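Local coordinates for viral structural protein 4 (Bombyx mori cytoplasmic polyhedrosis virus, PDB 6TZ0) that binds GTP and probably works as a nucleotide-hydrolysing cofactor of the viral RNA-dependent RNA polymerase inside the double-stranded RNA virus particle, at residues B[387-392]-B[411-417]; B[422-426]-B[525-530]. One frame throughout, in Å; residues are numbered along the deposited sequence.

Contact 1 of 2, residues B[387-392]-B[411-417]; sequences GRWLAK and TDDNESY
Gly387 and Tyr417 meet through their backbones, and here the contact is tight. Tyr417 N donates to Gly387 O at 3.2 Å, approaching from above the carbonyl plane, while the helical bond from Ala391 N reaches the same oxygen from the opposite face; two donors thus grip one acceptor. One turn further along, Ala391 CB rests on the backbone, 3.3 Å from Glu415 O. The Tyr417 ring, swung anti to its own backbone nitrogen (chi1 179°), receives the tip of Leu390 over a face, with CD2 of Leu390 4.2 Å from the centroid of the Tyr417 ring in a CH-pi contact.

The segments belong to the long connection between strands 378-381 and 484-489 of the P-loop-type domain. Helix 385-393 follows edge strand 378-381 of the five-stranded parallel sheet, and 411-417 is the loop between helices 403-408 and 417-427, ending at the N-cap Ser416.

Arg388 is partly exposed but well gripped. Its chain, extended from CG to NE, crosses the Asn414 side chain at about a right angle and brings the guanidinium to the carbonyls of the type I turn from Thr411 to Asn414. NE donates to Asn414 O at 3.1 Å, a bond lying in the guanidinium plane, whereas Thr411 O sits over one face, too badly angled to be a hydrogen bond. Asn414 spends its ND2 on Leu409 O, outside the contact.

The solvent side is looser. The carboxylate of exposed Asp412 stays beyond salt-bridge range, with OD1 4.3 Å from Arg388 NH2, and exposed Lys392 only brings its NZ to 3.8 Å from Asn414 OD1.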
loop_
_atom_site.group_PDB
_atom_site.type_symbol
_atom_site.label_atom_id
_atom_site.label_comp_id
_atom_site.label_asym_id
_atom_site.label_seq_id
_atom_site.Cartn_x
_atom_site.Cartn_y
_atom_site.Cartn_z
ATOM N N GLY B 387 19.068 -9.408 32.723
ATOM C CA GLY B 387 20.467 -9.626 33.050
ATOM C C GLY B 387 20.657 -10.333 34.376
ATOM O O GLY B 387 21.439 -11.283 34.475
ATOM N N ARG B 388 19.925 -9.904 35.405
ATOM C CA ARG B 388 20.019 -10.562 36.700
ATOM C C ARG B 388 19.339 -11.924 36.705
ATOM O O ARG B 388 19.645 -12.749 37.567
ATOM C CB ARG B 388 19.424 -9.675 37.791
ATOM C CG ARG B 388 20.177 -8.375 38.016
ATOM C CD ARG B 388 19.625 -7.641 39.214
ATOM N NE ARG B 388 20.250 -6.351 39.470
ATOM C CZ ARG B 388 19.670 -5.184 39.228
ATOM N NH1 ARG B 388 18.432 -5.143 38.765
ATOM N NH2 ARG B 388 20.311 -4.060 39.496
ATOM N N TRP B 389 18.428 -12.174 35.767
ATOM C CA TRP B 389 17.888 -13.517 35.594
ATOM C C TRP B 389 18.910 -14.440 34.945
ATOM O O TRP B 389 19.157 -15.553 35.424
ATOM C CB TRP B 389 16.631 -13.450 34.737
ATOM C CG TRP B 389 16.008 -14.767 34.467
ATOM C CD1 TRP B 389 15.251 -15.509 35.315
ATOM C CD2 TRP B 389 16.135 -15.535 33.268
ATOM N NE1 TRP B 389 14.863 -16.674 34.707
ATOM C CE2 TRP B 389 15.402 -16.716 33.451
ATOM C CE3 TRP B 389 16.788 -15.328 32.051
ATOM C CZ2 TRP B 389 15.301 -17.685 32.465
ATOM C CZ3 TRP B 389 16.685 -16.290 31.075
ATOM C CH2 TRP B 389 15.950 -17.455 31.286
ATOM N N LEU B 390 19.510 -13.990 33.842
ATOM C CA LEU B 390 20.426 -14.807 33.065
ATOM C C LEU B 390 21.756 -15.011 33.774
ATOM O O LEU B 390 22.456 -15.981 33.479
ATOM C CB LEU B 390 20.627 -14.160 31.694
ATOM C CG LEU B 390 21.412 -14.855 30.586
ATOM C CD1 LEU B 390 20.747 -16.152 30.218
ATOM C CD2 LEU B 390 21.480 -13.948 29.388
ATOM N N ALA B 391 22.109 -14.142 34.723
ATOM C CA ALA B 391 23.308 -14.391 35.512
ATOM C C ALA B 391 23.142 -15.561 36.472
ATOM O O ALA B 391 24.144 -16.112 36.937
ATOM C CB ALA B 391 23.697 -13.139 36.287
ATOM N N LYS B 392 21.907 -15.951 36.780
ATOM C CA LYS B 392 21.627 -17.133 37.579
ATOM C C LYS B 392 21.261 -18.348 36.742
ATOM O O LYS B 392 21.723 -19.452 37.030
ATOM C CB LYS B 392 20.486 -16.851 38.559
ATOM C CG LYS B 392 20.783 -15.785 39.581
ATOM C CD LYS B 392 21.831 -16.259 40.560
ATOM C CE LYS B 392 22.155 -15.193 41.584
ATOM N NZ LYS B 392 21.013 -14.940 42.500
ATOM N N THR B 411 16.852 -7.304 42.689
ATOM C CA THR B 411 17.416 -6.481 43.740
ATOM C C THR B 411 18.754 -5.899 43.295
ATOM O O THR B 411 19.330 -6.290 42.281
ATOM C CB THR B 411 17.564 -7.286 45.027
ATOM O OG1 THR B 411 18.490 -8.357 44.823
ATOM C CG2 THR B 411 16.220 -7.864 45.429
ATOM N N ASP B 412 19.242 -4.941 44.081
ATOM C CA ASP B 412 20.468 -4.230 43.747
ATOM C C ASP B 412 21.703 -5.099 43.957
ATOM O O ASP B 412 22.719 -4.900 43.285
ATOM C CB ASP B 412 20.558 -2.961 44.599
ATOM C CG ASP B 412 21.521 -1.931 44.041
ATOM O OD1 ASP B 412 22.096 -2.145 42.955
ATOM O OD2 ASP B 412 21.703 -0.888 44.704
ATOM N N ASP B 413 21.634 -6.069 44.865
ATOM C CA ASP B 413 22.800 -6.880 45.191
ATOM C C ASP B 413 22.956 -8.109 44.305
ATOM O O ASP B 413 23.700 -9.022 44.673
ATOM C CB ASP B 413 22.759 -7.284 46.669
ATOM C CG ASP B 413 21.476 -7.989 47.056
ATOM O OD1 ASP B 413 20.560 -8.097 46.216
ATOM O OD2 ASP B 413 21.382 -8.435 48.217
ATOM N N ASN B 414 22.276 -8.166 43.166
ATOM C CA ASN B 414 22.497 -9.218 42.188
ATOM C C ASN B 414 23.249 -8.643 40.997
ATOM O O ASN B 414 22.880 -7.589 40.474
ATOM C CB ASN B 414 21.170 -9.824 41.729
ATOM C CG ASN B 414 20.481 -10.610 42.815
ATOM O OD1 ASN B 414 21.118 -11.344 43.565
ATOM N ND2 ASN B 414 19.167 -10.468 42.903
ATOM N N GLU B 415 24.296 -9.336 40.567
ATOM C CA GLU B 415 25.090 -8.873 39.443
ATOM C C GLU B 415 24.436 -9.310 38.137
ATOM O O GLU B 415 23.800 -10.361 38.062
ATOM C CB GLU B 415 26.515 -9.415 39.556
ATOM C CG GLU B 415 27.527 -8.837 38.579
ATOM C CD GLU B 415 28.931 -9.343 38.846
ATOM O OE1 GLU B 415 29.098 -10.164 39.771
ATOM O OE2 GLU B 415 29.868 -8.916 38.140
ATOM N N SER B 416 24.573 -8.479 37.114
ATOM C CA SER B 416 23.968 -8.729 35.817
ATOM C C SER B 416 24.938 -9.460 34.898
ATOM O O SER B 416 26.153 -9.439 35.095
ATOM C CB SER B 416 23.524 -7.417 35.174
ATOM O OG SER B 416 22.987 -7.639 33.887
ATOM N N TYR B 417 24.375 -10.117 33.884
ATOM C CA TYR B 417 25.174 -10.885 32.933
ATOM C C TYR B 417 25.983 -9.974 32.020
ATOM O O TYR B 417 27.170 -10.226 31.764
ATOM C CB TYR B 417 24.252 -11.791 32.119
ATOM C CG TYR B 417 24.939 -12.630 31.075
ATOM C CD1 TYR B 417 25.673 -13.748 31.434
ATOM C CD2 TYR B 417 24.841 -12.312 29.726
ATOM C CE1 TYR B 417 26.298 -14.519 30.482
ATOM C CE2 TYR B 417 25.465 -13.078 28.766
ATOM C CZ TYR B 417 26.190 -14.180 29.152
ATOM O OH TYR B 417 26.811 -14.947 28.196
#

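Contact 2 of 2, residues B[422-426]-B[525-530]; sequences ASELL and VVQLFL
Val525 touches Leu426 at the start of a helix-on-helix packing in which helix 524-537 meets helix 417-427 nearly at a right angle: the short axes are inclined at 102° and approach to 9.8 Å. Helix 524-537 belongs to the beta-alpha-beta crossover that joins strands 504-507 and 543-545 of the parallel sheet, whereas helix 417-427 lies in the connection from 378-381 to 484-489, so the contact joins helices of two different strand connections.

At this first position CG1 of Val525 lies 4.1 Å from CD1 of Leu426. Val526 reaches further with both branches. CG2, anti to its carbonyl carbon, fits between Ser423 CB and Leu426 CD1, at 3.8 Å from each, while CG1, anti to the backbone nitrogen, turns to the methyl of Ala422.

Three residues on, the Phe529 ring is met by several side chains. The Leu426 and Phe529 side chains run antiparallel to one another, and Leu426 lays CD2 over one face, 4.3 Å from the ring centroid and only 15° off the normal, a CH-pi contact. Ala422 CB instead touches the edge of the Phe529 ring, near its plane, and Leu425 CD2 approaches CE2 obliquely. Met448 and Met452 of helix 442-457 pack on Leu426 and Ala422 from outside the pair. Leu530, whose side chain also touches Lys355, a residue that binds GTP, closes the walk with CD2 4.0 Å from Ala422 CB.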
loop_
_atom_site.group_PDB
_atom_site.type_symbol
_atom_site.label_atom_id
_atom_site.label_comp_id
_atom_site.label_asym_id
_atom_site.label_seq_id
_atom_site.Cartn_x
_atom_site.Cartn_y
_atom_site.Cartn_z
ATOM N N ALA B 422 30.914 -7.179 30.056
ATOM C CA ALA B 422 31.593 -5.911 29.812
ATOM C C ALA B 422 32.819 -5.754 30.699
ATOM O O ALA B 422 33.819 -5.172 30.273
ATOM C CB ALA B 422 30.626 -4.751 30.025
ATOM N N SER B 423 32.777 -6.288 31.924
ATOM C CA SER B 423 33.942 -6.208 32.799
ATOM C C SER B 423 35.079 -7.084 32.286
ATOM O O SER B 423 36.248 -6.679 32.329
ATOM C CB SER B 423 33.553 -6.602 34.221
ATOM O OG SER B 423 34.664 -6.517 35.091
ATOM N N GLU B 424 34.754 -8.277 31.777
ATOM C CA GLU B 424 35.776 -9.113 31.150
ATOM C C GLU B 424 36.330 -8.462 29.890
ATOM O O GLU B 424 37.533 -8.557 29.608
ATOM C CB GLU B 424 35.202 -10.487 30.825
ATOM C CG GLU B 424 34.868 -11.318 32.040
ATOM C CD GLU B 424 34.248 -12.647 31.675
ATOM O OE1 GLU B 424 33.995 -12.874 30.473
ATOM O OE2 GLU B 424 34.003 -13.462 32.589
ATOM N N LEU B 425 35.466 -7.779 29.139
ATOM C CA LEU B 425 35.895 -7.083 27.934
ATOM C C LEU B 425 36.812 -5.910 28.263
ATOM O O LEU B 425 37.729 -5.599 27.498
ATOM C CB LEU B 425 34.664 -6.612 27.170
ATOM C CG LEU B 425 34.858 -6.060 25.772
ATOM C CD1 LEU B 425 35.390 -7.174 24.910
ATOM C CD2 LEU B 425 33.540 -5.549 25.238
ATOM N N LEU B 426 36.578 -5.245 29.396
ATOM C CA LEU B 426 37.449 -4.146 29.805
ATOM C C LEU B 426 38.780 -4.656 30.337
ATOM O O LEU B 426 39.816 -4.018 30.123
ATOM C CB LEU B 426 36.758 -3.278 30.854
ATOM C CG LEU B 426 35.613 -2.384 30.395
ATOM C CD1 LEU B 426 34.884 -1.804 31.585
ATOM C CD2 LEU B 426 36.138 -1.274 29.526
ATOM N N VAL B 525 33.567 1.868 36.286
ATOM C CA VAL B 525 34.100 1.859 34.929
ATOM C C VAL B 525 33.168 1.091 34.010
ATOM O O VAL B 525 32.871 1.522 32.890
ATOM C CB VAL B 525 35.504 1.237 34.917
ATOM C CG1 VAL B 525 36.180 1.474 33.582
ATOM C CG2 VAL B 525 36.304 1.735 36.078
ATOM N N VAL B 526 32.702 -0.066 34.479
ATOM C CA VAL B 526 31.760 -0.887 33.733
ATOM C C VAL B 526 30.444 -0.149 33.563
ATOM O O VAL B 526 29.807 -0.218 32.507
ATOM C CB VAL B 526 31.575 -2.228 34.460
ATOM C CG1 VAL B 526 30.651 -3.153 33.686
ATOM C CG2 VAL B 526 32.917 -2.872 34.716
ATOM N N GLN B 527 30.044 0.606 34.585
ATOM C CA GLN B 527 28.805 1.370 34.533
ATOM C C GLN B 527 28.885 2.497 33.513
ATOM O O GLN B 527 27.943 2.706 32.739
ATOM C CB GLN B 527 28.493 1.914 35.921
ATOM C CG GLN B 527 28.159 0.846 36.926
ATOM C CD GLN B 527 26.850 0.173 36.625
ATOM O OE1 GLN B 527 25.872 0.830 36.289
ATOM N NE2 GLN B 527 26.826 -1.146 36.724
ATOM N N LEU B 528 30.011 3.212 33.477
ATOM C CA LEU B 528 30.189 4.272 32.490
ATOM C C LEU B 528 30.308 3.706 31.078
ATOM O O LEU B 528 29.782 4.291 30.118
ATOM C CB LEU B 528 31.415 5.100 32.848
ATOM C CG LEU B 528 31.701 6.320 31.982
ATOM C CD1 LEU B 528 30.557 7.304 32.059
ATOM C CD2 LEU B 528 32.975 6.960 32.446
ATOM N N PHE B 529 30.965 2.550 30.942
ATOM C CA PHE B 529 31.096 1.895 29.645
ATOM C C PHE B 529 29.744 1.433 29.116
ATOM O O PHE B 529 29.439 1.614 27.929
ATOM C CB PHE B 529 32.071 0.726 29.771
ATOM C CG PHE B 529 32.298 -0.020 28.496
ATOM C CD1 PHE B 529 33.000 0.562 27.459
ATOM C CD2 PHE B 529 31.843 -1.317 28.347
ATOM C CE1 PHE B 529 33.215 -0.122 26.287
ATOM C CE2 PHE B 529 32.058 -2.006 27.175
ATOM C CZ PHE B 529 32.745 -1.409 26.147
ATOM N N LEU B 530 28.906 0.871 29.989
ATOM C CA LEU B 530 27.579 0.447 29.567
ATOM C C LEU B 530 26.666 1.627 29.286
ATOM O O LEU B 530 25.826 1.534 28.387
ATOM C CB LEU B 530 26.951 -0.462 30.613
ATOM C CG LEU B 530 27.587 -1.841 30.667
ATOM C CD1 LEU B 530 26.992 -2.667 31.778
ATOM C CD2 LEU B 530 27.398 -2.517 29.336
#

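Overall arrangement
Both contacts share helix 417-427: contact 1 includes its N-cap and first residue, and contact 2 its later turns. Their centres are 15 Å apart and their nearest atoms about 5 Å, without touching. Both are partly buried, but the chemistry changes along that helix. Contact 1 is a helix–loop contact of backbone carbonyls and an arginine, with an exposed acidic rim; at 422-426 with 525-530, aliphatic branches and one phenyl ring pack helix on helix, with no exposed residue among those that touch. Each nears the GTP-binding residues differently: the Glu415 side chain of contact 1 is about 5 Å from that of Arg522, the Leu530 side chain of contact 2 about 4 Å from that of Lys355.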